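Local coordinates for protein dihydropteroate synthase (Burkholderia cenocepacia, PDB 2Y5S) that probably catalyses the condensation of 4-aminobenzoate with 6-hydroxymethyl-7,8-dihydropterin diphosphate to give 7,8-dihydropteroate, a step of folate synthesis, on a TIM-barrel scaffold, at residues L7-L11 against R220-A225; S141-H147 against R189-G195; S233-L238 against L248-S254. All blocks are in the same frame, centred on the assembly; numbering follows the deposited sequence.

Interaction 1. Residues L7-L11 against R220-A225; sequences LPAPL and RPDGRA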
loop_
_atom_site.group_PDB
_atom_site.type_symbol
_atom_site.label_atom_id
_atom_site.label_comp_id
_atom_site.label_asym_id
_atom_site.label_seq_id
_atom_site.Cartn_x
_atom_site.Cartn_y
_atom_site.Cartn_z
ATOM N N LEU B 7 19.348 -2.576 -0.050
ATOM C CA LEU B 7 19.519 -2.875 -1.468
ATOM C C LEU B 7 19.671 -4.393 -1.671
ATOM O O LEU B 7 20.738 -4.949 -1.380
ATOM C CB LEU B 7 20.728 -2.110 -2.023
ATOM C CG LEU B 7 20.561 -1.424 -3.386
ATOM C CD1 LEU B 7 20.357 -2.446 -4.488
ATOM C CD2 LEU B 7 19.414 -0.386 -3.354
ATOM N N PRO B 8 18.598 -5.069 -2.163
ATOM C CA PRO B 8 18.698 -6.513 -2.426
ATOM C C PRO B 8 19.878 -6.852 -3.328
ATOM O O PRO B 8 20.213 -6.081 -4.240
ATOM C CB PRO B 8 17.377 -6.847 -3.131
ATOM C CG PRO B 8 16.435 -5.741 -2.737
ATOM C CD PRO B 8 17.289 -4.528 -2.572
ATOM N N ALA B 9 20.490 -8.000 -3.066
ATOM C CA ALA B 9 21.625 -8.469 -3.837
ATOM C C ALA B 9 21.193 -8.758 -5.281
ATOM O O ALA B 9 20.045 -9.130 -5.518
ATOM C CB ALA B 9 22.209 -9.723 -3.193
ATOM N N PRO B 10 22.109 -8.593 -6.244
ATOM C CA PRO B 10 21.758 -8.807 -7.644
ATOM C C PRO B 10 21.420 -10.258 -8.007
ATOM O O PRO B 10 21.830 -11.205 -7.320
ATOM C CB PRO B 10 23.012 -8.350 -8.398
ATOM C CG PRO B 10 24.120 -8.548 -7.431
ATOM C CD PRO B 10 23.527 -8.221 -6.086
ATOM N N LEU B 11 20.682 -10.397 -9.107
ATOM C CA LEU B 11 20.278 -11.689 -9.610
ATOM C C LEU B 11 20.715 -11.885 -11.067
ATOM O O LEU B 11 20.271 -11.173 -11.960
ATOM C CB LEU B 11 18.759 -11.829 -9.493
ATOM C CG LEU B 11 18.206 -13.225 -9.815
ATOM C CD1 LEU B 11 18.760 -14.261 -8.832
ATOM C CD2 LEU B 11 16.640 -13.227 -9.825
ATOM N N ARG B 220 24.219 -15.443 1.079
ATOM C CA ARG B 220 25.145 -15.914 0.051
ATOM C C ARG B 220 26.538 -15.951 0.672
ATOM O O ARG B 220 26.707 -15.480 1.793
ATOM C CB ARG B 220 25.132 -14.981 -1.155
ATOM C CG ARG B 220 23.818 -14.971 -1.903
ATOM C CD ARG B 220 23.861 -13.974 -3.030
ATOM N NE ARG B 220 22.858 -14.265 -4.052
ATOM C CZ ARG B 220 22.558 -13.445 -5.058
ATOM N NH1 ARG B 220 23.194 -12.274 -5.198
ATOM N NH2 ARG B 220 21.629 -13.810 -5.947
ATOM N N PRO B 221 27.529 -16.534 -0.027
ATOM C CA PRO B 221 28.915 -16.561 0.507
ATOM C C PRO B 221 29.541 -15.190 0.755
ATOM O O PRO B 221 30.325 -15.028 1.696
ATOM C CB PRO B 221 29.686 -17.317 -0.572
ATOM C CG PRO B 221 28.665 -18.246 -1.160
ATOM C CD PRO B 221 27.366 -17.474 -1.156
ATOM N N ASP B 222 29.182 -14.200 -0.062
ATOM C CA ASP B 222 29.661 -12.827 0.134
ATOM C C ASP B 222 28.999 -12.114 1.319
ATOM O O ASP B 222 29.240 -10.926 1.529
ATOM C CB ASP B 222 29.465 -11.993 -1.139
ATOM C CG ASP B 222 27.992 -11.776 -1.476
ATOM O OD1 ASP B 222 27.123 -12.225 -0.696
ATOM O OD2 ASP B 222 27.702 -11.170 -2.534
ATOM N N GLY B 223 28.158 -12.817 2.079
ATOM C CA GLY B 223 27.494 -12.237 3.252
ATOM C C GLY B 223 26.174 -11.534 2.970
ATOM O O GLY B 223 25.419 -11.231 3.899
ATOM N N ARG B 224 25.886 -11.252 1.702
ATOM C CA ARG B 224 24.613 -10.655 1.345
ATOM C C ARG B 224 23.543 -11.736 1.390
ATOM O O ARG B 224 23.766 -12.877 0.963
ATOM C CB ARG B 224 24.632 -10.061 -0.071
ATOM C CG ARG B 224 25.324 -8.698 -0.242
ATOM C CD ARG B 224 24.395 -7.742 -1.015
ATOM N NE ARG B 224 25.042 -7.020 -2.118
ATOM C CZ ARG B 224 24.491 -5.984 -2.759
ATOM N NH1 ARG B 224 23.288 -5.535 -2.418
ATOM N NH2 ARG B 224 25.145 -5.392 -3.755
ATOM N N ALA B 225 22.366 -11.360 1.862
ATOM C CA ALA B 225 21.214 -12.240 1.797
ATOM C C ALA B 225 20.850 -12.530 0.332
ATOM O O ALA B 225 20.954 -11.660 -0.533
ATOM C CB ALA B 225 20.041 -11.608 2.537
HETATM O O HOH W 1 19.775 -9.313 -0.615
#
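This contact lies at the N-terminal end of the parallel strands of a TIM barrel, away from the ligand. The extended lead-in to strand 11-13 packs on a turn that precedes strand 229-230. Residues Arg220 to Gly223 form a type I beta turn, closed by the hydrogen bond from Gly223 N to Arg220 O at 3.0 Å. Asp222 adds an Asx turn, with Arg224 N donating to Asp222 OD1 at 2.9 Å. Gly223 has a positive phi, and a side chain there would press on the preceding carbonyl. Arg220, which opens the turn, and Arg224, just after it, reach the 7-11 segment. Arg220 binds one carbonyl with both terminal nitrogens: NH1 lies 2.7 Å and NH2 3.0 Å from Pro10 O. Arg220 NH2 also bonds to Ile190 O, which ties in barrel strand 190-193. Arg224 lies over the chain, with one guanidinium face against Ala9 CA and Pro10 CD. Ala9 points its methyl between the two arginines; its CB is 3.4 Å from Arg220 NH1 and 3.7 Å from Arg224 CD. A single water joins the backbones, accepting from Ala9 N at 2.9 Å and donating to Ala225 O at 2.6 Å.

Interaction 2. Residues S141-H147 against R189-G195; sequences SGLCAMH and RICVDPG. With 78H (7,8-dihydropteroate), chain P.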
loop_
_atom_site.group_PDB
_atom_site.type_symbol
_atom_site.label_atom_id
_atom_site.label_comp_id
_atom_site.label_asym_id
_atom_site.label_seq_id
_atom_site.Cartn_x
_atom_site.Cartn_y
_atom_site.Cartn_z
ATOM N N SER B 141 20.593 -19.104 -16.178
ATOM C CA SER B 141 19.227 -18.777 -15.799
ATOM C C SER B 141 19.170 -18.398 -14.323
ATOM O O SER B 141 19.927 -18.917 -13.499
ATOM C CB SER B 141 18.281 -19.941 -16.074
ATOM O OG SER B 141 18.722 -21.132 -15.447
ATOM N N GLY B 142 18.281 -17.469 -14.010
ATOM C CA GLY B 142 17.886 -17.242 -12.634
ATOM C C GLY B 142 17.088 -18.438 -12.134
ATOM O O GLY B 142 16.457 -19.162 -12.918
ATOM N N LEU B 143 17.133 -18.652 -10.826
ATOM C CA LEU B 143 16.440 -19.763 -10.202
ATOM C C LEU B 143 15.813 -19.294 -8.917
ATOM O O LEU B 143 16.518 -18.801 -8.029
ATOM C CB LEU B 143 17.415 -20.893 -9.887
ATOM C CG LEU B 143 18.257 -21.470 -11.028
ATOM C CD1 LEU B 143 19.343 -22.388 -10.467
ATOM C CD2 LEU B 143 17.351 -22.213 -11.990
ATOM N N CYS B 144 14.499 -19.447 -8.807
ATOM C CA CYS B 144 13.816 -19.117 -7.562
ATOM C C CYS B 144 13.421 -20.404 -6.849
ATOM O O CYS B 144 12.582 -21.167 -7.336
ATOM C CB CYS B 144 12.583 -18.280 -7.792
ATOM S SG CYS B 144 11.707 -17.882 -6.242
ATOM N N ALA B 145 14.053 -20.628 -5.710
ATOM C CA ALA B 145 13.749 -21.762 -4.831
ATOM C C ALA B 145 12.722 -21.286 -3.819
ATOM O O ALA B 145 13.015 -20.413 -2.996
ATOM C CB ALA B 145 15.028 -22.218 -4.118
ATOM N N MET B 146 11.513 -21.825 -3.896
ATOM C CA MET B 146 10.453 -21.480 -2.957
ATOM C C MET B 146 10.375 -22.502 -1.843
ATOM O O MET B 146 10.747 -23.671 -2.036
ATOM C CB MET B 146 9.111 -21.439 -3.684
ATOM C CG MET B 146 8.007 -20.685 -2.952
ATOM S SD MET B 146 6.393 -20.944 -3.700
ATOM C CE MET B 146 5.960 -22.534 -2.952
ATOM N N HIS B 147 9.862 -22.066 -0.692
ATOM C CA HIS B 147 9.519 -22.965 0.401
ATOM C C HIS B 147 8.059 -23.418 0.320
ATOM O O HIS B 147 7.136 -22.601 0.276
ATOM C CB HIS B 147 9.747 -22.287 1.763
ATOM C CG HIS B 147 9.314 -23.123 2.926
ATOM N ND1 HIS B 147 8.010 -23.154 3.383
ATOM C CD2 HIS B 147 10.011 -23.972 3.718
ATOM C CE1 HIS B 147 7.924 -23.996 4.393
ATOM N NE2 HIS B 147 9.125 -24.496 4.627
ATOM N N ARG B 189 22.895 -16.571 -9.275
ATOM C CA ARG B 189 21.738 -16.996 -10.082
ATOM C C ARG B 189 20.514 -17.343 -9.235
ATOM O O ARG B 189 19.446 -17.638 -9.776
ATOM C CB ARG B 189 22.105 -18.234 -10.907
ATOM C CG ARG B 189 23.157 -18.012 -12.011
ATOM C CD ARG B 189 23.597 -19.343 -12.603
ATOM N NE ARG B 189 22.443 -20.048 -13.151
ATOM C CZ ARG B 189 22.367 -21.348 -13.426
ATOM N NH1 ARG B 189 23.393 -22.169 -13.218
ATOM N NH2 ARG B 189 21.222 -21.830 -13.911
ATOM N N ILE B 190 20.666 -17.321 -7.912
ATOM C CA ILE B 190 19.656 -17.846 -7.002
ATOM C C ILE B 190 18.925 -16.732 -6.261
ATOM O O ILE B 190 19.536 -15.829 -5.682
ATOM C CB ILE B 190 20.283 -18.826 -5.963
ATOM C CG1 ILE B 190 20.978 -20.002 -6.684
ATOM C CG2 ILE B 190 19.198 -19.377 -5.003
ATOM C CD1 ILE B 190 21.961 -20.815 -5.815
ATOM N N CYS B 191 17.601 -16.807 -6.287
ATOM C CA CYS B 191 16.769 -16.041 -5.375
ATOM C C CYS B 191 15.895 -17.010 -4.612
ATOM O O CYS B 191 15.823 -18.191 -4.963
ATOM C CB CYS B 191 15.928 -15.004 -6.100
ATOM S SG CYS B 191 14.711 -15.609 -7.254
ATOM N N VAL B 192 15.292 -16.529 -3.531
ATOM C CA VAL B 192 14.477 -17.376 -2.668
ATOM C C VAL B 192 13.108 -16.749 -2.425
ATOM O O VAL B 192 12.920 -15.524 -2.552
ATOM C CB VAL B 192 15.155 -17.600 -1.318
ATOM C CG1 VAL B 192 16.537 -18.246 -1.503
ATOM C CG2 VAL B 192 15.251 -16.271 -0.535
ATOM N N ASP B 193 12.170 -17.588 -2.013
ATOM C CA ASP B 193 10.788 -17.184 -1.825
ATOM C C ASP B 193 10.192 -17.998 -0.667
ATOM O O ASP B 193 10.241 -19.234 -0.686
ATOM C CB ASP B 193 10.059 -17.464 -3.134
ATOM C CG ASP B 193 8.596 -17.113 -3.109
ATOM O OD1 ASP B 193 7.992 -16.954 -2.038
ATOM O OD2 ASP B 193 8.027 -17.060 -4.225
ATOM N N PRO B 194 9.615 -17.315 0.337
ATOM C CA PRO B 194 9.085 -18.018 1.520
ATOM C C PRO B 194 7.803 -18.804 1.285
ATOM O O PRO B 194 7.351 -19.542 2.187
ATOM C CB PRO B 194 8.822 -16.876 2.508
ATOM C CG PRO B 194 8.548 -15.698 1.612
ATOM C CD PRO B 194 9.548 -15.852 0.507
ATOM N N GLY B 195 7.201 -18.639 0.105
ATOM C CA GLY B 195 6.103 -19.494 -0.312
ATOM C C GLY B 195 4.822 -19.221 0.426
ATOM O O GLY B 195 4.215 -20.111 1.039
HETATM O O4 78H P . 4.093 -17.373 -4.180
HETATM C C4 78H P . 4.595 -17.888 -5.181
HETATM C C5 78H P . 3.825 -18.621 -6.108
HETATM N N3 78H P . 5.975 -17.765 -5.403
HETATM C C9 78H P . 4.494 -19.194 -7.215
HETATM N N5 78H P . 2.479 -18.731 -5.972
HETATM C C2 78H P . 6.589 -18.392 -6.531
HETATM N N8 78H P . 3.791 -19.922 -8.165
HETATM N N1 78H P . 5.824 -19.069 -7.401
HETATM C C6 78H P . 1.754 -19.466 -6.839
HETATM N N2 78H P . 7.915 -18.311 -6.723
HETATM C C7 78H P . 2.389 -20.301 -7.955
HETATM C C10 78H P . 0.258 -19.523 -6.723
HETATM N N11 78H P . -0.139 -20.544 -5.746
HETATM C C15 78H P . -1.013 -20.220 -4.802
HETATM C C16 78H P . -0.755 -20.508 -3.466
HETATM C C17 78H P . -2.183 -19.559 -5.178
HETATM C C18 78H P . -1.680 -20.152 -2.499
HETATM C C19 78H P . -3.110 -19.202 -4.208
HETATM C C20 78H P . -2.859 -19.503 -2.871
HETATM C C21 78H P . -3.864 -19.080 -1.795
HETATM O O22 78H P . -3.457 -19.112 -0.632
HETATM O O23 78H P . -4.970 -18.607 -2.137
#
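Strands 142-146 and 190-193 are parallel neighbours in the TIM barrel, joined through helix 165-182 as a beta-alpha-beta unit. Their backbones are bonded in regular alternation. Leu143 N donates to Arg189 O (2.7 Å), and Cys191 N to Leu143 O (2.9 Å). Ala145 N then donates to Cys191 O (3.1 Å), Asp193 N to Ala145 O (3.1 Å), and His147 N to Asp193 O (2.9 Å). On its other edge, strand 142-146 bonds to strand 120-123 through Gly142 and Cys144.

Arg189 closes the N-terminal end. Its NE and NH2 both donate to Ser141 O, at 2.8 and 3.2 Å, and NH2 also reaches Ser141 OG at 3.0 Å. The guanidinium is further held by the carbonyls of Val136 and Arg137. At the other end, His147 ND1 is hydrogen-bonded to Lys200 NZ.

Side chains alternate between two faces. Leu143, Ala145, Ile190 and Val192 share one, where Ile190 and Val192 meet helix 165-182. Cys144, Met146, Cys191 and Asp193 share the other, and Cys144 SG sits 3.5 Å from Asp193 CB. Asp193 OD1 accepts from Gly195 N at 2.8 Å in an Asx turn. Asp193 OD2 accepts from the pterin of bound 7,8-dihydropteroate, with N3 at a very short 2.5 Å and a weak bond from N2 at 2.8 Å. Met146 SD lies 3.6 Å from pterin N3. The two carboxylate oxygens thus divide the work: one fixes the turn, while the other recognises the adjacent pterin donors.

Interaction 3. Residues S233-L238 against L248-S254; sequences SRKSML and LERVAAS. With 78H (7,8-dihydropteroate), chain P; EDO (1,2-ethanediol), chain T; EDO (1,2-ethanediol), chain S.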
loop_
_atom_site.group_PDB
_atom_site.type_symbol
_atom_site.label_atom_id
_atom_site.label_comp_id
_atom_site.label_asym_id
_atom_site.label_seq_id
_atom_site.Cartn_x
_atom_site.Cartn_y
_atom_site.Cartn_z
ATOM N N SER B 233 -0.281 -12.234 -4.274
ATOM C CA SER B 233 -1.352 -11.640 -5.068
ATOM C C SER B 233 -2.631 -12.483 -5.079
ATOM O O SER B 233 -2.610 -13.642 -5.477
ATOM C CB SER B 233 -0.854 -11.392 -6.489
ATOM O OG SER B 233 -1.871 -10.832 -7.315
ATOM N N ARG B 234 -3.731 -11.870 -4.643
ATOM C CA ARG B 234 -5.054 -12.489 -4.599
ATOM C C ARG B 234 -5.188 -13.713 -3.692
ATOM O O ARG B 234 -6.175 -14.426 -3.770
ATOM C CB ARG B 234 -5.559 -12.798 -6.022
ATOM C CG ARG B 234 -5.557 -11.561 -6.901
ATOM C CD ARG B 234 -6.164 -11.841 -8.254
ATOM N NE ARG B 234 -6.408 -10.607 -9.001
ATOM C CZ ARG B 234 -6.738 -10.581 -10.290
ATOM N NH1 ARG B 234 -6.842 -11.720 -10.985
ATOM N NH2 ARG B 234 -6.944 -9.417 -10.899
ATOM N N LYS B 235 -4.237 -13.917 -2.787
ATOM C CA LYS B 235 -4.176 -15.168 -2.046
ATOM C C LYS B 235 -5.097 -15.170 -0.826
ATOM O O LYS B 235 -5.575 -14.125 -0.386
ATOM C CB LYS B 235 -2.742 -15.485 -1.658
ATOM C CG LYS B 235 -1.862 -15.933 -2.842
ATOM C CD LYS B 235 -0.555 -16.555 -2.364
ATOM C CE LYS B 235 0.277 -17.079 -3.536
ATOM N NZ LYS B 235 1.625 -17.505 -3.081
ATOM N N SER B 236 -5.337 -16.365 -0.302
ATOM C CA SER B 236 -6.217 -16.584 0.835
ATOM C C SER B 236 -5.835 -15.801 2.065
ATOM O O SER B 236 -6.722 -15.377 2.804
ATOM C CB SER B 236 -6.259 -18.064 1.191
ATOM O OG SER B 236 -6.967 -18.734 0.180
ATOM N N MET B 237 -4.533 -15.599 2.293
ATOM C CA MET B 237 -4.094 -14.759 3.423
ATOM C C MET B 237 -4.701 -13.356 3.369
ATOM O O MET B 237 -4.862 -12.700 4.398
ATOM C CB MET B 237 -2.567 -14.663 3.506
ATOM C CG MET B 237 -1.902 -13.999 2.301
ATOM S SD MET B 237 -0.095 -13.986 2.407
ATOM C CE MET B 237 0.166 -12.728 3.657
ATOM N N LEU B 238 -5.008 -12.882 2.165
ATOM C CA LEU B 238 -5.627 -11.563 1.987
ATOM C C LEU B 238 -7.153 -11.630 2.186
ATOM O O LEU B 238 -7.737 -10.807 2.899
ATOM C CB LEU B 238 -5.280 -11.019 0.598
ATOM C CG LEU B 238 -3.791 -10.959 0.208
ATOM C CD1 LEU B 238 -3.612 -10.265 -1.150
ATOM C CD2 LEU B 238 -2.948 -10.284 1.267
ATOM N N LEU B 248 -10.986 -12.042 -7.126
ATOM C CA LEU B 248 -11.105 -10.851 -7.963
ATOM C C LEU B 248 -11.384 -9.567 -7.178
ATOM O O LEU B 248 -11.203 -8.474 -7.706
ATOM C CB LEU B 248 -12.188 -11.064 -9.036
ATOM C CG LEU B 248 -11.824 -12.132 -10.076
ATOM C CD1 LEU B 248 -12.934 -12.277 -11.107
ATOM C CD2 LEU B 248 -10.502 -11.791 -10.770
ATOM N N GLU B 249 -11.796 -9.696 -5.914
ATOM C CA GLU B 249 -12.044 -8.542 -5.061
ATOM C C GLU B 249 -10.887 -8.272 -4.074
ATOM O O GLU B 249 -11.084 -7.630 -3.050
ATOM C CB GLU B 249 -13.373 -8.725 -4.331
ATOM C CG GLU B 249 -14.558 -8.678 -5.302
ATOM C CD GLU B 249 -15.880 -9.025 -4.658
ATOM O OE1 GLU B 249 -16.049 -8.748 -3.446
ATOM O OE2 GLU B 249 -16.748 -9.574 -5.375
ATOM N N ARG B 250 -9.682 -8.734 -4.401
ATOM C CA ARG B 250 -8.554 -8.646 -3.479
ATOM C C ARG B 250 -7.442 -7.745 -3.999
ATOM O O ARG B 250 -6.315 -7.822 -3.508
ATOM C CB ARG B 250 -7.992 -10.039 -3.200
ATOM C CG ARG B 250 -8.973 -10.981 -2.527
ATOM C CD ARG B 250 -8.423 -12.376 -2.347
ATOM N NE ARG B 250 -9.441 -13.274 -1.791
ATOM C CZ ARG B 250 -9.327 -14.599 -1.696
ATOM N NH1 ARG B 250 -8.243 -15.212 -2.135
ATOM N NH2 ARG B 250 -10.308 -15.323 -1.162
ATOM N N VAL B 251 -7.754 -6.864 -4.949
ATOM C CA VAL B 251 -6.709 -6.081 -5.607
ATOM C C VAL B 251 -6.050 -5.116 -4.630
ATOM O O VAL B 251 -4.817 -5.088 -4.539
ATOM C CB VAL B 251 -7.223 -5.316 -6.855
ATOM C CG1 VAL B 251 -6.077 -4.539 -7.518
ATOM C CG2 VAL B 251 -7.893 -6.286 -7.855
ATOM N N ALA B 252 -6.848 -4.326 -3.905
ATOM C CA ALA B 252 -6.270 -3.370 -2.948
ATOM C C ALA B 252 -5.480 -4.066 -1.862
ATOM O O ALA B 252 -4.397 -3.615 -1.488
ATOM C CB ALA B 252 -7.344 -2.455 -2.331
ATOM N N ALA B 253 -6.004 -5.181 -1.353
ATOM C CA ALA B 253 -5.260 -5.967 -0.378
ATOM C C ALA B 253 -3.939 -6.494 -0.948
ATOM O O ALA B 253 -2.942 -6.543 -0.241
ATOM C CB ALA B 253 -6.121 -7.118 0.173
ATOM N N SER B 254 -3.939 -6.877 -2.220
ATOM C CA SER B 254 -2.732 -7.392 -2.907
ATOM C C SER B 254 -1.690 -6.293 -3.079
ATOM O O SER B 254 -0.506 -6.484 -2.804
ATOM C CB SER B 254 -3.094 -7.987 -4.275
ATOM O OG SER B 254 -4.005 -9.065 -4.174
HETATM O O4 78H P . 4.093 -17.373 -4.180
HETATM C C4 78H P . 4.595 -17.888 -5.181
HETATM C C5 78H P . 3.825 -18.621 -6.108
HETATM N N3 78H P . 5.975 -17.765 -5.403
HETATM C C9 78H P . 4.494 -19.194 -7.215
HETATM N N5 78H P . 2.479 -18.731 -5.972
HETATM C C2 78H P . 6.589 -18.392 -6.531
HETATM N N8 78H P . 3.791 -19.922 -8.165
HETATM N N1 78H P . 5.824 -19.069 -7.401
HETATM C C6 78H P . 1.754 -19.466 -6.839
HETATM N N2 78H P . 7.915 -18.311 -6.723
HETATM C C7 78H P . 2.389 -20.301 -7.955
HETATM C C10 78H P . 0.258 -19.523 -6.723
HETATM N N11 78H P . -0.139 -20.544 -5.746
HETATM C C15 78H P . -1.013 -20.220 -4.802
HETATM C C16 78H P . -0.755 -20.508 -3.466
HETATM C C17 78H P . -2.183 -19.559 -5.178
HETATM C C18 78H P . -1.680 -20.152 -2.499
HETATM C C19 78H P . -3.110 -19.202 -4.208
HETATM C C20 78H P . -2.859 -19.503 -2.871
HETATM C C21 78H P . -3.864 -19.080 -1.795
HETATM O O22 78H P . -3.457 -19.112 -0.632
HETATM O O23 78H P . -4.970 -18.607 -2.137
HETATM C C1 EDO T . -9.655 -18.405 -2.620
HETATM O O1 EDO T . -10.267 -18.026 -1.379
HETATM C C2 EDO T . -8.148 -18.512 -2.417
HETATM O O2 EDO T . -7.441 -18.040 -3.565
HETATM C C1 EDO S . -5.819 -16.709 -6.827
HETATM O O1 EDO S . -6.349 -17.143 -5.573
HETATM C C2 EDO S . -4.300 -16.733 -6.766
HETATM O O2 EDO S . -3.777 -17.221 -8.004
#
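Arg234, Arg250 and Leu238 have the most surface buried where the loop leading into helix 236-239 meets the start of helix 251-263. The contact stands at the ligand-binding mouth of the TIM barrel.

The backbone of Arg234 is bonded at both ends. Arg234 N donates to Ser254 OG at 2.9 Å, and Arg234 O accepts from Arg250 NH1 at 2.8 Å. Ser254 OG donates in turn to Arg250 O at 2.7 Å, so this hydroxyl links both segments. The Arg234 side chain extends past Leu248, whose CD2 lies over one guanidinium face, 3.7 Å from Arg234 NH1. Arg234 NH2 forms a salt bridge with Asp273.

Arg250 occupies the N-cap position of helix 251-263 and reaches back across the loop. Its NE bonds to the carbonyl of Lys245. Its NH2 donates at 2.7 Å to O1 of an ethanediol (chain T), probably from the crystallisation liquor.

Leu238 turns toward the second helix. Its CB is 4.0 Å from Ala253 CB, and its CD1 is 3.3 Å from Ser254 OG. Leu238 and Ala253 also pack on Val283 of the second subunit.

Lys235, the N-cap residue, and Ser236, the first residue of helix 236-239, follow Arg234 and bind the product. Lys235 NZ donates to pterin O4 at 2.7 Å, and Ser236 N to carboxylate O23 at 2.9 Å. Lys235 and Ser236 thus hold both ends of the product, while the adjoining Arg234 is secured through its backbone by hydrogen bonds to the side chains of Arg250 and Ser254.

How the interactions relate
Interactions 2 and 3 share 7,8-dihydropteroate. Interaction 2 supplies Asp193 at the N2/N3 edge of the pterin, and interaction 3 reaches both the pterin and the carboxylate end. Their centres are 22 Å apart and their nearest atoms about 5 Å, so the ligand bridges contacts that do not touch. Asn122 adds a further bond to the product. Interaction 1 adjoins the N-terminal end of strand 190-193 in interaction 2, with centres 13 Å apart. They touch directly: Arg220 NH2 is 2.9 Å from Ile190 O, and Leu11 CD1 is 3.6 Å from Ile190 C. Interactions 1 and 3 lie on opposite sides of the chain's centre, with centres 30 Å apart. Along the sequence, interaction 2 is nested within interaction 1, and interaction 3 follows both.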